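Cutm, flavoprotein of carbon monoxide dehydrogenase (PDB 1FFV) binds FAD as the flavoprotein subunit of carbon monoxide dehydrogenase, through which electrons from carbon monoxide oxidation probably leave the enzyme. Local coordinates at residues Val132-Val137 against Ile170-Phe175; Val70-Met75 against Ala89-Leu94; Ser26-Leu31 against His50-Asn55; Glu16-Leu21 against Asn164-Glu169. One frame throughout, in Å; residues are numbered along the deposited sequence.

Overall arrangement
All four contacts lie in the FAD-binding region of the chain. Contacts 1, 2 and 4 meet in one antiparallel sheet, where strand 166-173 runs between 69-73 and 135-140: contact 4 uses its first half and contact 1 its second. The centres of contacts 1 and 4 are about 20 Å apart. Contact 2, whose centre is about 8 Å from that of contact 1, packs the junction of helices 85-90 and 92-97 on strand 69-73. Contact 3 belongs to a separate parallel sheet. Contact 4 packs helix 14-24, which also lies against that sheet, on strand 166-173; contacts 3 and 4, centres about 9 Å apart, both touch FAD. Along the chain contact 3 precedes contact 2; contacts 1 and 4 alternate.

Contact 1 of 4, residues Val132-Val137 against Ile170-Phe175; sequences VEAHFV and IRVPAF
Arg171 and His135 form a hydrogen-bonded pair between antiparallel strands, whose short axes run at 150°. His135 N gives to Arg171 O over 2.7 Å, in the carbonyl plane, and Arg171 N gives to His135 O over 2.8 Å, nearly along the C=O axis. A water that donates to Arg171 O also bonds His135 ND1, so this carbonyl has a second donor. Along the Arg171 side chain, CB sits 3.8 Å from His135 O; CG and CD then pass Val137 CG2, CD at 3.9 Å. The chain bends at chi3 (136°), and beyond the bend NE forms a salt bridge with Glu169 and NH2 one with Glu66.

On the other face Phe136 and Ile170 are a non-hydrogen-bonded pair with side chains lying alongside, pointing the same way. Ile170 CG1 reaches Phe136 CD1 at 3.6 Å, while CG2 comes in plane at the ring edge, 3.8 Å from CE1. An alanine at Phe136 would be likely to leave Ile170 CG1 and CG2 facing a gap where the ring had packed.

Val132 CG1 meets the Phe175 edge at CE1 (3.8 Å). Helix 112-117 covers Phe136 and Ile170 through Ile116, Leu93 of helix 92-97 touches Val132 and Phe175, and strand 143-148 flanks the far side of strand 135-140.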
# COMPACT_ATOMS: atom_id res chain seq x y z
N VAL C 132 -32.49 9.00 -51.54
CA VAL C 132 -32.91 10.40 -51.48
C VAL C 132 -32.37 11.25 -52.63
O VAL C 132 -32.66 12.45 -52.71
CB VAL C 132 -32.54 11.06 -50.11
CG1 VAL C 132 -33.22 10.33 -48.96
CG2 VAL C 132 -31.02 11.09 -49.92
N GLU C 133 -31.58 10.63 -53.50
CA GLU C 133 -31.00 11.28 -54.68
C GLU C 133 -30.03 12.40 -54.35
O GLU C 133 -29.98 13.43 -55.03
CB GLU C 133 -32.11 11.80 -55.60
CG GLU C 133 -33.04 10.73 -56.12
CD GLU C 133 -34.17 11.29 -56.95
OE1 GLU C 133 -33.97 11.53 -58.16
OE2 GLU C 133 -35.27 11.50 -56.41
N ALA C 134 -29.23 12.18 -53.31
CA ALA C 134 -28.25 13.17 -52.88
C ALA C 134 -27.13 13.39 -53.87
O ALA C 134 -26.92 12.60 -54.80
CB ALA C 134 -27.68 12.76 -51.54
N HIS C 135 -26.43 14.50 -53.69
CA HIS C 135 -25.28 14.85 -54.51
C HIS C 135 -24.23 15.35 -53.54
O HIS C 135 -24.55 15.94 -52.51
CB HIS C 135 -25.64 15.92 -55.54
CG HIS C 135 -26.46 15.41 -56.68
ND1 HIS C 135 -27.81 15.16 -56.57
CD2 HIS C 135 -26.13 15.12 -57.95
CE1 HIS C 135 -28.27 14.72 -57.72
NE2 HIS C 135 -27.27 14.69 -58.58
N PHE C 136 -22.97 15.06 -53.84
CA PHE C 136 -21.88 15.44 -52.96
C PHE C 136 -20.94 16.47 -53.58
O PHE C 136 -20.46 16.29 -54.70
CB PHE C 136 -21.08 14.19 -52.58
CG PHE C 136 -21.94 13.04 -52.13
CD1 PHE C 136 -22.98 13.23 -51.22
CD2 PHE C 136 -21.72 11.75 -52.63
CE1 PHE C 136 -23.79 12.17 -50.82
CE2 PHE C 136 -22.52 10.68 -52.23
CZ PHE C 136 -23.55 10.89 -51.33
N VAL C 137 -20.65 17.53 -52.83
CA VAL C 137 -19.75 18.59 -53.28
C VAL C 137 -18.31 18.28 -52.83
O VAL C 137 -18.05 18.15 -51.64
CB VAL C 137 -20.18 19.95 -52.72
CG1 VAL C 137 -19.25 21.04 -53.19
CG2 VAL C 137 -21.60 20.25 -53.15
N ILE C 170 -23.37 17.62 -48.30
CA ILE C 170 -24.27 16.68 -48.93
C ILE C 170 -25.56 17.43 -49.26
O ILE C 170 -26.25 17.94 -48.37
CB ILE C 170 -24.55 15.45 -48.02
CG1 ILE C 170 -23.30 14.57 -47.88
CG2 ILE C 170 -25.70 14.62 -48.59
CD1 ILE C 170 -22.29 15.05 -46.87
N ARG C 171 -25.85 17.53 -50.55
CA ARG C 171 -27.04 18.23 -51.02
C ARG C 171 -28.10 17.24 -51.43
O ARG C 171 -27.86 16.34 -52.24
CB ARG C 171 -26.69 19.10 -52.22
CG ARG C 171 -25.52 20.02 -52.01
CD ARG C 171 -25.39 20.97 -53.17
NE ARG C 171 -25.13 22.30 -52.68
CZ ARG C 171 -25.98 23.32 -52.74
NH1 ARG C 171 -27.17 23.18 -53.31
NH2 ARG C 171 -25.67 24.45 -52.13
N VAL C 172 -29.30 17.41 -50.89
CA VAL C 172 -30.39 16.52 -51.22
C VAL C 172 -31.71 17.26 -51.38
O VAL C 172 -32.00 18.20 -50.64
CB VAL C 172 -30.49 15.32 -50.20
CG1 VAL C 172 -29.78 15.63 -48.91
CG2 VAL C 172 -31.93 14.92 -49.94
N PRO C 173 -32.47 16.92 -52.44
CA PRO C 173 -33.76 17.57 -52.68
C PRO C 173 -34.74 17.29 -51.56
O PRO C 173 -34.85 16.16 -51.08
CB PRO C 173 -34.21 16.98 -54.02
CG PRO C 173 -33.46 15.69 -54.11
CD PRO C 173 -32.11 16.03 -53.56
N ALA C 174 -35.41 18.34 -51.09
CA ALA C 174 -36.39 18.19 -50.03
C ALA C 174 -37.52 17.29 -50.53
O ALA C 174 -37.89 17.34 -51.70
CB ALA C 174 -36.94 19.55 -49.62
N PHE C 175 -38.01 16.43 -49.65
CA PHE C 175 -39.09 15.53 -50.00
C PHE C 175 -40.30 16.35 -50.39
O PHE C 175 -40.65 17.32 -49.71
CB PHE C 175 -39.48 14.66 -48.79
CG PHE C 175 -38.57 13.48 -48.54
CD1 PHE C 175 -37.38 13.33 -49.25
CD2 PHE C 175 -38.91 12.53 -47.59
CE1 PHE C 175 -36.54 12.25 -49.00
CE2 PHE C 175 -38.08 11.44 -47.33
CZ PHE C 175 -36.90 11.30 -48.04
O HOH W 1 -34.88 13.54 -51.56
O HOH W 2 -28.87 16.94 -54.91

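Contact 2 of 4, residues Val70-Met75 against Ala89-Leu94; sequences VVIGAM and ARLPLL. Unlike the reference sequence in segment 89-94: Ala89 (reference Gln).
Arg90 carries the one planar side-chain group among the residues that touch here, and its guanidinium takes no part: it turns off from strand 69-73, and NH1 forms a salt bridge with Glu65. With no aromatic ring in either segment, nothing stacks. Arg90 instead offers CB, which lies 3.7 Å from Val70 CG2, the two side chains crossing at about a right angle.

Leu91, at the junction of helices 85-90 and 92-97, carries most of the contact from its segment. It meets Val70 tip to tip, its CD1 standing 3.8 Å from Val70 CB and equally far from Val70 CG1. The Val70 torsion (chi1 175°) sets CG1 opposite the backbone N and CG2 opposite the carbonyl carbon, so one branch faces Leu91 CD1 and the other spans Leu91 and Arg90. Two residues along the strand, the extended side chain of Ile72 (chi2 172°) brings CD1 to 4.3 Å from Leu91 CD1 and 4.2 Å from Leu94 CD1.

Val172 of the neighbouring strand 166-173 also touches Leu91, and Leu128 of helix 125-131 packs on Leu94: this is apolar helix-on-sheet packing. Every contact between the two segments is carbon against carbon, which implies that shape and burial, and not directed bonds, hold the helix junction on the strand; the Arg90 charge is paired outside the contact, with Glu65.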
# COMPACT_ATOMS: atom_id res chain seq x y z
N VAL C 70 -31.75 20.64 -49.54
CA VAL C 70 -31.28 20.65 -48.16
C VAL C 70 -29.77 20.48 -48.22
O VAL C 70 -29.26 19.61 -48.93
CB VAL C 70 -31.92 19.52 -47.32
CG1 VAL C 70 -31.31 19.49 -45.92
CG2 VAL C 70 -33.43 19.72 -47.22
N VAL C 71 -29.05 21.37 -47.54
CA VAL C 71 -27.60 21.34 -47.53
C VAL C 71 -27.11 20.89 -46.17
O VAL C 71 -27.41 21.51 -45.14
CB VAL C 71 -27.01 22.72 -47.87
CG1 VAL C 71 -25.52 22.62 -48.13
CG2 VAL C 71 -27.73 23.31 -49.07
N ILE C 72 -26.37 19.78 -46.16
CA ILE C 72 -25.83 19.21 -44.94
C ILE C 72 -24.30 19.19 -44.95
O ILE C 72 -23.69 18.58 -45.83
CB ILE C 72 -26.35 17.76 -44.75
CG1 ILE C 72 -27.88 17.73 -44.75
CG2 ILE C 72 -25.82 17.18 -43.46
CD1 ILE C 72 -28.48 16.34 -44.76
N GLY C 73 -23.70 19.86 -43.97
CA GLY C 73 -22.25 19.89 -43.87
C GLY C 73 -21.68 18.49 -43.72
O GLY C 73 -22.21 17.69 -42.94
N ALA C 74 -20.62 18.18 -44.45
CA ALA C 74 -20.01 16.85 -44.39
C ALA C 74 -19.68 16.42 -42.97
O ALA C 74 -19.74 15.23 -42.65
CB ALA C 74 -18.75 16.81 -45.25
N MET C 75 -19.33 17.38 -42.11
CA MET C 75 -18.98 17.10 -40.73
C MET C 75 -20.16 17.05 -39.75
O MET C 75 -19.96 17.03 -38.53
CB MET C 75 -17.90 18.06 -40.24
CG MET C 75 -16.52 17.77 -40.81
SD MET C 75 -15.97 16.09 -40.44
CE MET C 75 -15.34 16.29 -38.84
N ALA C 89 -38.24 17.67 -40.94
CA ALA C 89 -39.38 18.12 -41.73
C ALA C 89 -39.23 17.90 -43.23
O ALA C 89 -40.19 17.54 -43.91
CB ALA C 89 -39.67 19.59 -41.45
N ARG C 90 -38.01 18.09 -43.74
CA ARG C 90 -37.72 17.97 -45.17
C ARG C 90 -37.19 16.62 -45.65
O ARG C 90 -37.36 16.27 -46.82
CB ARG C 90 -36.73 19.06 -45.57
CG ARG C 90 -37.20 20.48 -45.25
CD ARG C 90 -38.25 20.96 -46.24
NE ARG C 90 -39.50 21.37 -45.60
CZ ARG C 90 -39.72 22.58 -45.08
NH1 ARG C 90 -38.78 23.51 -45.13
NH2 ARG C 90 -40.91 22.86 -44.56
N LEU C 91 -36.51 15.88 -44.77
CA LEU C 91 -35.95 14.57 -45.12
C LEU C 91 -36.14 13.61 -43.96
O LEU C 91 -35.17 13.09 -43.40
CB LEU C 91 -34.45 14.70 -45.41
CG LEU C 91 -33.98 15.82 -46.34
CD1 LEU C 91 -32.46 15.88 -46.36
CD2 LEU C 91 -34.54 15.61 -47.74
N PRO C 92 -37.40 13.36 -43.56
CA PRO C 92 -37.69 12.45 -42.44
C PRO C 92 -36.96 11.11 -42.47
O PRO C 92 -36.66 10.55 -41.42
CB PRO C 92 -39.21 12.29 -42.51
CG PRO C 92 -39.55 12.63 -43.94
CD PRO C 92 -38.65 13.79 -44.21
N LEU C 93 -36.66 10.63 -43.68
CA LEU C 93 -35.96 9.35 -43.86
C LEU C 93 -34.59 9.37 -43.19
O LEU C 93 -34.24 8.44 -42.46
CB LEU C 93 -35.75 9.06 -45.34
CG LEU C 93 -35.66 7.62 -45.87
CD1 LEU C 93 -34.82 7.63 -47.14
CD2 LEU C 93 -35.08 6.65 -44.88
N LEU C 94 -33.80 10.41 -43.46
CA LEU C 94 -32.45 10.51 -42.90
C LEU C 94 -32.45 10.60 -41.38
O LEU C 94 -31.63 9.96 -40.71
CB LEU C 94 -31.69 11.69 -43.50
CG LEU C 94 -31.45 11.64 -45.01
CD1 LEU C 94 -30.48 12.75 -45.40
CD2 LEU C 94 -30.88 10.28 -45.42

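Contact 3 of 4, residues Ser26-Leu31 against His50-Asn55; sequences SDAKLL and HLIDIN. With FAD (flavin-adenine dinucleotide), chain J.
Ala28, Lys29, Leu30 and Leu31 pair in parallel register with His50, Leu51, Ile52 and Asp53, the two strands of a beta-alpha-beta unit whose crossover contains helix 37-42. Among the five backbone bonds, Leu31 N to Ile52 O and Ile54 N to Leu31 O are equally straight (174°), the first donor standing above the carbonyl plane and the second lying in it.

On the face of Ala28 and Leu30, Ile52 CD1 reaches Ala28 CB at 3.9 Å. Leu30 crosses Ile52 and Ile54 at a slant, its CD2 lying 4.0 Å from Ile52 CB and 3.9 Å from Ile54 CG2. Leu21 of helix 14-24 also packs on Leu30 and Ile52.

Lys29, on the other face, rests its CB on Leu51 CD2, then bends at chi2 (-66°) and runs out to FAD. Its NZ gives to the adenosine ribose O3B at 2.7 Å and more weakly to O2B. A methionine in its place would probably leave O3B without this donor. FAD O2B in turn donates to Leu30 O at 2.7 Å. At the strand end, Asp53 OD2 bonds Tyr8 OH, while OD1 accepts from Asn55 N at 2.8 Å in an Asx turn, met from above the carboxylate plane.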
# COMPACT_ATOMS: atom_id res chain seq x y z
N SER C 26 -0.33 10.57 -50.51
CA SER C 26 -0.97 9.32 -50.06
C SER C 26 -0.64 8.88 -48.64
O SER C 26 -1.30 7.99 -48.09
CB SER C 26 -0.62 8.20 -51.04
OG SER C 26 0.79 8.09 -51.16
N ASP C 27 0.39 9.48 -48.05
CA ASP C 27 0.76 9.14 -46.68
C ASP C 27 -0.11 9.86 -45.66
O ASP C 27 0.01 9.63 -44.45
CB ASP C 27 2.24 9.45 -46.44
CG ASP C 27 3.17 8.46 -47.13
OD1 ASP C 27 2.77 7.28 -47.32
OD2 ASP C 27 4.30 8.86 -47.49
N ALA C 28 -0.98 10.74 -46.14
CA ALA C 28 -1.88 11.48 -45.27
C ALA C 28 -3.30 10.97 -45.44
O ALA C 28 -3.67 10.45 -46.50
CB ALA C 28 -1.81 12.97 -45.57
N LYS C 29 -4.10 11.14 -44.39
CA LYS C 29 -5.49 10.71 -44.38
C LYS C 29 -6.34 11.70 -43.59
O LYS C 29 -5.94 12.15 -42.52
CB LYS C 29 -5.61 9.31 -43.77
CG LYS C 29 -5.91 8.21 -44.77
CD LYS C 29 -7.28 8.43 -45.35
CE LYS C 29 -7.68 7.34 -46.31
NZ LYS C 29 -9.03 7.67 -46.83
N LEU C 30 -7.49 12.07 -44.14
CA LEU C 30 -8.40 13.00 -43.48
C LEU C 30 -9.03 12.34 -42.26
O LEU C 30 -9.49 11.19 -42.33
CB LEU C 30 -9.50 13.45 -44.44
CG LEU C 30 -9.06 14.26 -45.66
CD1 LEU C 30 -10.24 14.46 -46.60
CD2 LEU C 30 -8.50 15.60 -45.21
N LEU C 31 -9.02 13.04 -41.13
CA LEU C 31 -9.60 12.52 -39.90
C LEU C 31 -10.91 13.26 -39.65
O LEU C 31 -10.91 14.48 -39.44
CB LEU C 31 -8.67 12.78 -38.72
CG LEU C 31 -8.67 11.88 -37.47
CD1 LEU C 31 -8.11 12.67 -36.29
CD2 LEU C 31 -10.05 11.37 -37.13
N HIS C 50 0.38 10.61 -41.65
CA HIS C 50 -0.17 11.92 -41.35
C HIS C 50 -1.70 11.89 -41.27
O HIS C 50 -2.36 11.31 -42.12
CB HIS C 50 0.22 12.93 -42.44
CG HIS C 50 1.68 13.25 -42.47
ND1 HIS C 50 2.22 14.33 -41.81
CD2 HIS C 50 2.72 12.64 -43.10
CE1 HIS C 50 3.53 14.37 -42.02
NE2 HIS C 50 3.85 13.35 -42.80
N LEU C 51 -2.24 12.51 -40.23
CA LEU C 51 -3.69 12.60 -40.07
C LEU C 51 -4.08 14.07 -40.13
O LEU C 51 -3.55 14.89 -39.37
CB LEU C 51 -4.16 11.98 -38.75
CG LEU C 51 -4.20 10.46 -38.68
CD1 LEU C 51 -4.90 10.03 -37.40
CD2 LEU C 51 -4.92 9.90 -39.90
N ILE C 52 -4.94 14.40 -41.07
CA ILE C 52 -5.41 15.76 -41.22
C ILE C 52 -6.80 15.86 -40.63
O ILE C 52 -7.78 15.42 -41.22
CB ILE C 52 -5.44 16.19 -42.70
CG1 ILE C 52 -4.05 16.07 -43.31
CG2 ILE C 52 -5.96 17.63 -42.82
CD1 ILE C 52 -4.07 16.09 -44.80
N ASP C 53 -6.85 16.42 -39.43
CA ASP C 53 -8.10 16.59 -38.71
C ASP C 53 -8.93 17.73 -39.31
O ASP C 53 -8.48 18.88 -39.36
CB ASP C 53 -7.80 16.87 -37.23
CG ASP C 53 -9.02 16.77 -36.33
OD1 ASP C 53 -10.17 16.80 -36.83
OD2 ASP C 53 -8.83 16.68 -35.11
N ILE C 54 -10.13 17.40 -39.77
CA ILE C 54 -11.01 18.40 -40.35
C ILE C 54 -12.17 18.79 -39.42
O ILE C 54 -13.16 19.35 -39.88
CB ILE C 54 -11.54 17.95 -41.74
CG1 ILE C 54 -12.22 16.58 -41.64
CG2 ILE C 54 -10.39 17.91 -42.74
CD1 ILE C 54 -12.83 16.09 -42.94
N ASN C 55 -12.03 18.52 -38.12
CA ASN C 55 -13.06 18.86 -37.12
C ASN C 55 -13.09 20.32 -36.69
O ASN C 55 -14.00 20.73 -35.96
CB ASN C 55 -12.90 18.02 -35.84
CG ASN C 55 -13.46 16.62 -35.97
OD1 ASN C 55 -12.72 15.68 -36.27
ND2 ASN C 55 -14.76 16.46 -35.74
PA FAD J . -13.62 8.59 -40.21
O1A FAD J . -12.61 9.67 -40.25
O2A FAD J . -13.50 7.60 -39.30
O5B FAD J . -13.51 8.00 -41.58
C5B FAD J . -13.66 8.81 -42.73
C4B FAD J . -13.06 8.06 -43.91
O4B FAD J . -13.49 8.85 -45.06
C3B FAD J . -11.56 8.12 -44.06
O3B FAD J . -11.02 7.34 -45.06
C2B FAD J . -11.40 9.62 -44.19
O2B FAD J . -10.12 9.94 -44.61
C1B FAD J . -12.46 9.93 -45.20
N9A FAD J . -13.24 11.13 -44.97
C8A FAD J . -13.93 11.48 -43.84
N7A FAD J . -14.55 12.65 -43.95
C5A FAD J . -14.25 13.08 -45.22
C6A FAD J . -14.65 14.28 -45.95
N6A FAD J . -15.40 15.23 -45.46
N1A FAD J . -14.14 14.35 -47.21
C2A FAD J . -13.36 13.40 -47.75
N3A FAD J . -12.95 12.27 -47.16
C4A FAD J . -13.44 12.15 -45.89
N1 FAD J . -21.91 3.00 -39.63
C2 FAD J . -23.07 2.70 -40.20
O2 FAD J . -23.39 3.19 -41.23
N3 FAD J . -23.98 1.78 -39.64
C4 FAD J . -23.72 1.15 -38.45
O4 FAD J . -24.53 0.37 -37.99
C4X FAD J . -22.45 1.46 -37.81
N5 FAD J . -22.13 0.88 -36.66
C5X FAD J . -20.94 1.20 -36.10
C6 FAD J . -20.62 0.58 -34.89
C7 FAD J . -19.45 0.83 -34.25
C7M FAD J . -19.14 0.13 -32.94
C8 FAD J . -18.51 1.76 -34.80
C8M FAD J . -17.20 2.06 -34.11
C9 FAD J . -18.81 2.40 -36.01
C9A FAD J . -20.01 2.13 -36.65
N10 FAD J . -20.38 2.74 -37.89
C10 FAD J . -21.56 2.43 -38.46
C1' FAD J . -19.45 3.75 -38.50
C2' FAD J . -19.61 5.33 -38.36
O2' FAD J . -20.95 5.11 -38.71
C3' FAD J . -18.39 5.35 -39.26
O3' FAD J . -18.24 6.11 -38.04
C4' FAD J . -17.90 6.65 -39.86
O4' FAD J . -18.08 5.58 -40.85
C5' FAD J . -16.63 6.84 -40.71
O5' FAD J . -17.25 8.29 -40.39
P FAD J . -16.36 9.21 -39.55
O1P FAD J . -17.13 10.55 -39.53
O2P FAD J . -16.08 8.73 -38.29
O3P FAD J . -15.06 9.30 -40.23

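Contact 4 of 4, residues Glu16-Leu21 against Asn164-Glu169; sequences EAVALL and NEVMVE. With FAD (flavin-adenine dinucleotide), chain J.
Val166, the residue that Val18 and Leu21 pack against, leads directly into the shorter of the two bonds Met167 makes to FAD: Met167 N gives to FAD N1A over 2.7 Å, with an N-H...N angle of 156°. The same residue accepts in return, FAD N6A donating to Met167 O at 2.9 Å. The two bonds match a neighbouring acceptor and donor on the adenine rim. Both come from the main chain, so this pair would not depend on the identity of the side chain.

Val166 works in two directions. Its torsion (chi1 176°) places CG1 opposite the backbone N, where it stands 4.1 Å from FAD N1A, and turns CG2 toward the helix. CG2 is the hub of the apolar packing: Val18 CG2 and Leu21 CD1 each lie 3.9 Å from it, and Ala17 CB follows at 4.2 Å, the Val18 side chain passing at a slant. These three helix residues fall on one side of the helix, within about one turn.

Next to this hub the helix meets main chain. Leu21 CD1 lies 3.7 Å from Glu165 O, and Val18 CG1 lies 3.7 Å from Asn164 O; these are van der Waals contacts. Glu165 CB is directed away from the helix, and OE1 is held by Arg145 and Glu162 N.

The axes of 16-21 and 166-169 run nearly antiparallel, at 165°. Leu30 of strand 28-31 touches Val166, Ile52 of strand 50-53 packs on Leu20, and strand 135-140 borders strand 166-173 through Phe136, Val137 and Leu138.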
# COMPACT_ATOMS: atom_id res chain seq x y z
N GLU C 16 -6.87 24.86 -46.74
CA GLU C 16 -5.67 24.42 -46.04
C GLU C 16 -5.61 22.90 -46.03
O GLU C 16 -4.56 22.31 -46.26
CB GLU C 16 -5.65 24.94 -44.62
CG GLU C 16 -5.45 26.44 -44.51
CD GLU C 16 -5.60 26.93 -43.09
OE1 GLU C 16 -4.95 26.34 -42.18
OE2 GLU C 16 -6.38 27.89 -42.87
N ALA C 17 -6.76 22.28 -45.77
CA ALA C 17 -6.86 20.82 -45.74
C ALA C 17 -6.43 20.24 -47.08
O ALA C 17 -5.63 19.29 -47.13
CB ALA C 17 -8.28 20.40 -45.41
N VAL C 18 -6.93 20.84 -48.16
CA VAL C 18 -6.60 20.41 -49.52
C VAL C 18 -5.11 20.59 -49.80
O VAL C 18 -4.49 19.72 -50.42
CB VAL C 18 -7.44 21.20 -50.56
CG1 VAL C 18 -6.94 20.93 -51.98
CG2 VAL C 18 -8.91 20.83 -50.43
N ALA C 19 -4.54 21.70 -49.35
CA ALA C 19 -3.12 21.97 -49.54
C ALA C 19 -2.29 20.87 -48.88
O ALA C 19 -1.38 20.32 -49.50
CB ALA C 19 -2.76 23.34 -48.96
N LEU C 20 -2.61 20.55 -47.63
CA LEU C 20 -1.91 19.51 -46.87
C LEU C 20 -2.00 18.16 -47.56
O LEU C 20 -1.01 17.41 -47.60
CB LEU C 20 -2.47 19.41 -45.45
CG LEU C 20 -2.13 20.54 -44.48
CD1 LEU C 20 -2.97 20.40 -43.24
CD2 LEU C 20 -0.64 20.50 -44.12
N LEU C 21 -3.17 17.84 -48.12
CA LEU C 21 -3.36 16.58 -48.83
C LEU C 21 -2.41 16.52 -50.03
O LEU C 21 -1.78 15.48 -50.28
CB LEU C 21 -4.80 16.45 -49.33
CG LEU C 21 -5.86 16.00 -48.33
CD1 LEU C 21 -7.23 16.13 -48.95
CD2 LEU C 21 -5.58 14.56 -47.92
N ASN C 164 -6.85 14.03 -53.24
CA ASN C 164 -6.61 15.43 -52.89
C ASN C 164 -7.90 16.22 -52.74
O ASN C 164 -7.89 17.45 -52.81
CB ASN C 164 -5.66 16.10 -53.89
CG ASN C 164 -6.14 16.03 -55.34
OD1 ASN C 164 -7.29 15.68 -55.61
ND2 ASN C 164 -5.27 16.36 -56.27
N GLU C 165 -9.02 15.53 -52.51
CA GLU C 165 -10.30 16.20 -52.34
C GLU C 165 -10.88 16.05 -50.94
O GLU C 165 -10.54 15.12 -50.21
CB GLU C 165 -11.33 15.69 -53.35
CG GLU C 165 -11.09 16.11 -54.78
CD GLU C 165 -12.11 15.50 -55.71
OE1 GLU C 165 -12.31 14.28 -55.63
OE2 GLU C 165 -12.72 16.24 -56.51
N VAL C 166 -11.77 16.97 -50.59
CA VAL C 166 -12.44 16.98 -49.30
C VAL C 166 -13.94 17.13 -49.59
O VAL C 166 -14.34 18.06 -50.30
CB VAL C 166 -11.99 18.18 -48.44
CG1 VAL C 166 -12.77 18.25 -47.13
CG2 VAL C 166 -10.50 18.09 -48.16
N MET C 167 -14.76 16.20 -49.10
CA MET C 167 -16.20 16.32 -49.31
C MET C 167 -16.64 17.44 -48.39
O MET C 167 -16.43 17.37 -47.19
CB MET C 167 -16.97 15.05 -48.97
CG MET C 167 -18.47 15.16 -49.32
SD MET C 167 -19.49 13.72 -48.94
CE MET C 167 -18.90 12.54 -50.14
N VAL C 168 -17.23 18.48 -48.97
CA VAL C 168 -17.68 19.65 -48.22
C VAL C 168 -19.11 19.55 -47.67
O VAL C 168 -19.34 19.82 -46.49
CB VAL C 168 -17.53 20.94 -49.08
CG1 VAL C 168 -18.22 22.13 -48.42
CG2 VAL C 168 -16.06 21.24 -49.29
N GLU C 169 -20.05 19.14 -48.51
CA GLU C 169 -21.44 19.05 -48.09
C GLU C 169 -22.25 18.04 -48.88
O GLU C 169 -21.87 17.63 -49.99
CB GLU C 169 -22.09 20.43 -48.20
CG GLU C 169 -21.93 21.07 -49.57
CD GLU C 169 -22.37 22.52 -49.63
OE1 GLU C 169 -23.14 22.87 -50.56
OE2 GLU C 169 -21.92 23.33 -48.79
PA FAD J . -13.62 8.59 -40.21
O1A FAD J . -12.61 9.67 -40.25
O2A FAD J . -13.50 7.60 -39.30
O5B FAD J . -13.51 8.00 -41.58
C5B FAD J . -13.66 8.81 -42.73
C4B FAD J . -13.06 8.06 -43.91
O4B FAD J . -13.49 8.85 -45.06
C3B FAD J . -11.56 8.12 -44.06
O3B FAD J . -11.02 7.34 -45.06
C2B FAD J . -11.40 9.62 -44.19
O2B FAD J . -10.12 9.94 -44.61
C1B FAD J . -12.46 9.93 -45.20
N9A FAD J . -13.24 11.13 -44.97
C8A FAD J . -13.93 11.48 -43.84
N7A FAD J . -14.55 12.65 -43.95
C5A FAD J . -14.25 13.08 -45.22
C6A FAD J . -14.65 14.28 -45.95
N6A FAD J . -15.40 15.23 -45.46
N1A FAD J . -14.14 14.35 -47.21
C2A FAD J . -13.36 13.40 -47.75
N3A FAD J . -12.95 12.27 -47.16
C4A FAD J . -13.44 12.15 -45.89
N1 FAD J . -21.91 3.00 -39.63
C2 FAD J . -23.07 2.70 -40.20
O2 FAD J . -23.39 3.19 -41.23
N3 FAD J . -23.98 1.78 -39.64
C4 FAD J . -23.72 1.15 -38.45
O4 FAD J . -24.53 0.37 -37.99
C4X FAD J . -22.45 1.46 -37.81
N5 FAD J . -22.13 0.88 -36.66
C5X FAD J . -20.94 1.20 -36.10
C6 FAD J . -20.62 0.58 -34.89
C7 FAD J . -19.45 0.83 -34.25
C7M FAD J . -19.14 0.13 -32.94
C8 FAD J . -18.51 1.76 -34.80
C8M FAD J . -17.20 2.06 -34.11
C9 FAD J . -18.81 2.40 -36.01
C9A FAD J . -20.01 2.13 -36.65
N10 FAD J . -20.38 2.74 -37.89
C10 FAD J . -21.56 2.43 -38.46
C1' FAD J . -19.45 3.75 -38.50
C2' FAD J . -19.61 5.33 -38.36
O2' FAD J . -20.95 5.11 -38.71
C3' FAD J . -18.39 5.35 -39.26
O3' FAD J . -18.24 6.11 -38.04
C4' FAD J . -17.90 6.65 -39.86
O4' FAD J . -18.08 5.58 -40.85
C5' FAD J . -16.63 6.84 -40.71
O5' FAD J . -17.25 8.29 -40.39
P FAD J . -16.36 9.21 -39.55
O1P FAD J . -17.13 10.55 -39.53
O2P FAD J . -16.08 8.73 -38.29
O3P FAD J . -15.06 9.30 -40.23